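Local atomic coordinates of oxalate biosynthetic component 1 (Burkholderia thailandensis, PDB entry 5IKY), a protein that takes part in oxalate production as a bifunctional enzyme that combines serine hydrolase and lyase activities, in a chain that includes an alpha/beta hydrolase domain. Residues G1014-V1019 with Y1034-P1039; Q1021-H1026 with G1055-D1060. One frame throughout, in Å; residues are numbered along the deposited sequence.

Contact 1: residues G1014-V1019 with Y1034-P1039; sequences GEHADV and YDHATP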
# COMPACT_ATOMS: atom_id res chain seq x y z
N GLY A 1014 2.45 5.63 -8.45
CA GLY A 1014 2.43 6.69 -9.44
C GLY A 1014 1.85 7.98 -8.91
O GLY A 1014 1.89 8.23 -7.70
N GLU A 1015 1.29 8.79 -9.80
CA GLU A 1015 0.78 10.11 -9.43
C GLU A 1015 -0.38 10.04 -8.45
O GLU A 1015 -0.39 10.73 -7.43
CB GLU A 1015 0.35 10.88 -10.68
CG GLU A 1015 1.49 11.24 -11.62
CD GLU A 1015 1.01 12.00 -12.84
OE1 GLU A 1015 -0.14 12.48 -12.83
OE2 GLU A 1015 1.78 12.11 -13.81
N HIS A 1016 -1.37 9.20 -8.75
CA HIS A 1016 -2.53 9.04 -7.89
C HIS A 1016 -2.14 8.44 -6.54
O HIS A 1016 -2.72 8.78 -5.51
CB HIS A 1016 -3.59 8.17 -8.57
CG HIS A 1016 -4.17 8.78 -9.81
ND1 HIS A 1016 -4.78 8.03 -10.78
CD2 HIS A 1016 -4.23 10.06 -10.22
CE1 HIS A 1016 -5.19 8.82 -11.75
NE2 HIS A 1016 -4.87 10.06 -11.44
N ALA A 1017 -1.15 7.56 -6.56
CA ALA A 1017 -0.65 6.94 -5.34
C ALA A 1017 0.07 7.97 -4.47
O ALA A 1017 0.10 7.84 -3.24
CB ALA A 1017 0.28 5.78 -5.67
N ASP A 1018 0.65 8.98 -5.10
CA ASP A 1018 1.33 10.06 -4.38
C ASP A 1018 0.33 10.93 -3.63
O ASP A 1018 0.54 11.25 -2.46
CB ASP A 1018 2.15 10.92 -5.34
CG ASP A 1018 3.40 10.22 -5.84
OD1 ASP A 1018 3.94 9.37 -5.10
OD2 ASP A 1018 3.85 10.52 -6.96
N VAL A 1019 -0.74 11.30 -4.32
CA VAL A 1019 -1.79 12.12 -3.73
C VAL A 1019 -2.40 11.41 -2.52
O VAL A 1019 -2.65 12.03 -1.48
CB VAL A 1019 -2.90 12.43 -4.75
CG1 VAL A 1019 -3.96 13.34 -4.13
CG2 VAL A 1019 -2.31 13.08 -6.00
N TYR A 1034 -11.43 14.80 -4.43
CA TYR A 1034 -10.62 14.06 -5.39
C TYR A 1034 -10.58 14.77 -6.75
O TYR A 1034 -11.04 14.25 -7.76
CB TYR A 1034 -11.14 12.61 -5.55
CG TYR A 1034 -12.63 12.45 -5.76
CD1 TYR A 1034 -13.51 12.41 -4.68
CD2 TYR A 1034 -13.17 12.30 -7.03
CE1 TYR A 1034 -14.87 12.25 -4.87
CE2 TYR A 1034 -14.52 12.14 -7.23
CZ TYR A 1034 -15.37 12.12 -6.14
OH TYR A 1034 -16.73 11.96 -6.34
N ASP A 1035 -10.00 15.97 -6.76
CA ASP A 1035 -9.81 16.73 -7.99
C ASP A 1035 -8.79 16.05 -8.90
O ASP A 1035 -8.88 16.13 -10.12
CB ASP A 1035 -9.35 18.16 -7.70
CG ASP A 1035 -9.99 18.74 -6.45
OD1 ASP A 1035 -11.22 18.63 -6.31
OD2 ASP A 1035 -9.26 19.33 -5.63
N HIS A 1036 -7.84 15.36 -8.28
CA HIS A 1036 -6.76 14.69 -8.99
C HIS A 1036 -7.25 13.57 -9.90
O HIS A 1036 -6.49 13.07 -10.74
CB HIS A 1036 -5.75 14.12 -7.98
CG HIS A 1036 -6.35 13.13 -7.03
ND1 HIS A 1036 -7.00 13.51 -5.88
CD2 HIS A 1036 -6.41 11.78 -7.07
CE1 HIS A 1036 -7.43 12.43 -5.25
NE2 HIS A 1036 -7.08 11.37 -5.95
N ALA A 1037 -8.50 13.17 -9.72
CA ALA A 1037 -9.10 12.09 -10.49
C ALA A 1037 -9.01 12.33 -12.00
O ALA A 1037 -9.24 13.44 -12.47
CB ALA A 1037 -10.55 11.90 -10.08
N THR A 1038 -8.66 11.28 -12.73
CA THR A 1038 -8.51 11.38 -14.18
C THR A 1038 -9.55 10.53 -14.90
O THR A 1038 -9.61 9.32 -14.71
CB THR A 1038 -7.10 10.92 -14.63
OG1 THR A 1038 -6.10 11.62 -13.88
CG2 THR A 1038 -6.91 11.19 -16.11
N PRO A 1039 -10.39 11.18 -15.72
CA PRO A 1039 -11.40 10.47 -16.50
C PRO A 1039 -10.81 9.69 -17.68
O PRO A 1039 -10.08 10.26 -18.49
CB PRO A 1039 -12.32 11.59 -16.99
CG PRO A 1039 -11.45 12.80 -17.03
CD PRO A 1039 -10.48 12.64 -15.89
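His1016 holds its CG anti to its carbonyl carbon (chi1 -65°), which sends the imidazole out from helix 1015-1025 to Thr1038. His1036 has its CG between the backbone N and the carbonyl carbon (chi1 59°). This stands its ring up against Val1019. The contact lies on the surface of the C-terminal alpha/beta hydrolase region. It joins the first turn of helix 1015-1025 to the start of strand 1038-1043, an outermost strand of the mixed sheet. A type I beta turn, Tyr1034 to Ala1037, leads into that strand. Gly1014 is the N-cap of the helix.

Thr1038 OG1 meets the His1016 ring at its edge, near the ring plane. His1016 NE2 and Thr1038 OG1 are hydrogen-bonded at 3.1 Å. The bond is bent, at 144°, and either atom could be the donor. The two side chains cross at about a right angle. His1036 O also lies near this imidazole, 3.5 Å from His1016 NE2, in an oblique position. The two histidine rings approach through carbons, His1016 CD2 to His1036 CD2 at 4.2 Å.

Val1019 covers one face of the His1036 ring. Val1019 CG1 is 3.7 Å from the centroid of that ring, a CH-pi contact over the face. The methyl is offset toward the ND1 side of the ring. CG2 of Val1019 packs beside it, 4.1 Å from His1036 CB. The NE2 of His1036 is hydrogen-bonded to Gly1055 O, which holds the ring at its far end. Asp1018, on the same helical turn, forms a salt bridge with Arg502. The closest approach of Val1019 to the ring is CG1 to His1036 ND1, 3.5 Å.

Contact 2: residues Q1021-H1026 with G1055-D1060; sequences QHCLVH and GVFLLD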
# COMPACT_ATOMS: atom_id res chain seq x y z
N GLN A 1021 -1.09 9.13 -0.44
CA GLN A 1021 -0.20 9.09 0.72
C GLN A 1021 -0.01 10.47 1.35
O GLN A 1021 0.28 10.58 2.54
CB GLN A 1021 1.16 8.51 0.34
CG GLN A 1021 1.47 7.19 1.03
CD GLN A 1021 1.77 7.35 2.51
OE1 GLN A 1021 2.21 8.42 2.95
NE2 GLN A 1021 1.52 6.31 3.29
N HIS A 1022 -0.18 11.52 0.55
CA HIS A 1022 -0.13 12.88 1.07
C HIS A 1022 -1.36 13.17 1.92
O HIS A 1022 -1.28 13.86 2.93
CB HIS A 1022 -0.03 13.90 -0.07
CG HIS A 1022 1.38 14.24 -0.46
ND1 HIS A 1022 1.73 14.60 -1.74
CD2 HIS A 1022 2.52 14.27 0.27
CE1 HIS A 1022 3.03 14.84 -1.79
NE2 HIS A 1022 3.53 14.65 -0.58
N CYS A 1023 -2.51 12.63 1.50
CA CYS A 1023 -3.76 12.83 2.22
C CYS A 1023 -3.89 11.90 3.42
O CYS A 1023 -4.79 12.07 4.25
CB CYS A 1023 -4.95 12.64 1.28
SG CYS A 1023 -5.05 13.85 -0.06
N LEU A 1024 -3.00 10.91 3.52
CA LEU A 1024 -3.01 9.99 4.65
C LEU A 1024 -2.40 10.63 5.90
O LEU A 1024 -2.75 10.27 7.02
CB LEU A 1024 -2.27 8.70 4.31
CG LEU A 1024 -3.01 7.67 3.46
CD1 LEU A 1024 -2.17 6.42 3.26
CD2 LEU A 1024 -4.36 7.33 4.08
N VAL A 1025 -1.49 11.58 5.69
CA VAL A 1025 -0.84 12.26 6.80
C VAL A 1025 -1.48 13.63 7.04
O VAL A 1025 -1.27 14.24 8.09
CB VAL A 1025 0.67 12.45 6.54
CG1 VAL A 1025 1.32 11.11 6.24
CG2 VAL A 1025 0.90 13.43 5.40
N HIS A 1026 -2.25 14.10 6.07
CA HIS A 1026 -2.86 15.42 6.15
C HIS A 1026 -4.04 15.45 7.12
O HIS A 1026 -4.89 14.56 7.11
CB HIS A 1026 -3.33 15.88 4.76
N GLY A 1055 -8.10 7.03 -9.87
CA GLY A 1055 -7.38 7.70 -8.80
C GLY A 1055 -8.30 8.20 -7.70
O GLY A 1055 -7.85 8.82 -6.74
N VAL A 1056 -9.59 7.94 -7.85
CA VAL A 1056 -10.57 8.35 -6.85
C VAL A 1056 -10.41 7.53 -5.58
O VAL A 1056 -10.26 6.31 -5.62
CB VAL A 1056 -12.01 8.19 -7.38
CG1 VAL A 1056 -13.02 8.65 -6.33
CG2 VAL A 1056 -12.20 8.97 -8.67
N PHE A 1057 -10.41 8.22 -4.44
CA PHE A 1057 -10.45 7.55 -3.15
C PHE A 1057 -11.16 8.44 -2.14
O PHE A 1057 -11.29 9.65 -2.35
CB PHE A 1057 -9.05 7.17 -2.66
CG PHE A 1057 -8.16 8.35 -2.37
CD1 PHE A 1057 -7.39 8.92 -3.36
CD2 PHE A 1057 -8.09 8.88 -1.08
CE1 PHE A 1057 -6.57 10.00 -3.09
CE2 PHE A 1057 -7.28 9.95 -0.81
CZ PHE A 1057 -6.52 10.52 -1.81
N LEU A 1058 -11.63 7.85 -1.05
CA LEU A 1058 -12.40 8.58 -0.05
C LEU A 1058 -11.77 8.47 1.33
O LEU A 1058 -11.49 7.37 1.81
CB LEU A 1058 -13.84 8.08 -0.01
CG LEU A 1058 -14.59 8.02 -1.34
CD1 LEU A 1058 -16.00 7.48 -1.14
CD2 LEU A 1058 -14.61 9.38 -2.01
N LEU A 1059 -11.55 9.62 1.97
CA LEU A 1059 -11.00 9.64 3.32
C LEU A 1059 -12.10 9.46 4.35
O LEU A 1059 -13.24 9.89 4.14
CB LEU A 1059 -10.26 10.95 3.57
CG LEU A 1059 -8.94 11.15 2.82
CD1 LEU A 1059 -8.25 12.43 3.26
CD2 LEU A 1059 -8.02 9.95 3.02
N ASP A 1060 -11.77 8.81 5.46
CA ASP A 1060 -12.71 8.68 6.56
C ASP A 1060 -12.43 9.77 7.59
O ASP A 1060 -11.68 10.71 7.32
CB ASP A 1060 -12.63 7.28 7.19
CG ASP A 1060 -11.39 7.09 8.06
OD1 ASP A 1060 -10.40 7.81 7.86
OD2 ASP A 1060 -11.41 6.19 8.93
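Cys1023 and Leu1059 bring the two backbones nearest, with their CA atoms 8.0 Å apart. Segment 1021-1026 lies on helix 1015-1025. The backbone bonds from Leu1024 N to Gln1021 O and from His1026 N to His1022 O are both weak. Segment 1055-1060 has no regular secondary structure. It is largely extended from Val1056 onward and follows strand 1049-1054. Gly1055 turns the chain out of that strand with a positive phi of 86°, a backbone that suits glycine.

Phe1057 and Leu1059 both direct their side chains at the helix, and Cys1023 receives them. The Cys1023 sulfur sits at the edge of the Phe1057 ring, near its plane. Cys1023 SG is 4.0 Å from Phe1057 CZ. The line from the ring centroid to the sulfur runs 84° off the ring normal, so this sulfur-aromatic contact is made at the rim. CB of Cys1023 is almost as close, 4.1 Å from Phe1057 CZ. With chi1 at -65°, the sulfur lies beside the backbone N of Cys1023 and alongside the ring's edge.

Leu1059 touches the same cysteine through its CD1 methyl. Leu1059 CD1 is 3.9 Å from Cys1023 CB and 3.6 Å from Cys1023 O. CD2 of Leu1059 lies at the edge of the Phe1057 ring, so the three side chains form a small apolar cluster. Tyr1032 stacks on Phe1057 and also touches Cys1023. Its hydroxyl is hydrogen-bonded to Phe1057 O.

The arrangement is a helix packed on the loop that continues a sheet strand, consistent with the way helices flank the sheet in the alpha/beta hydrolase fold.

In the fold
Contacts 1 and 2 use successive parts of helix 1015-1025, and their centres lie 10 Å apart. Their segments alternate along the chain. The helix meets the turn before strand 1038-1043 and then the loop after strand 1049-1054, its antiparallel neighbour. The two contacts touch directly. His1016 ND1 is 3.3 Å from Gly1055 CA, and the rings of His1036 and Phe1057 meet with their planes at about 40°. Ala1037 CB packs on Val1056 CG2 at 3.6 Å. The magnesium ion is bound by His227 and Glu477, neither of which belongs to these four segments.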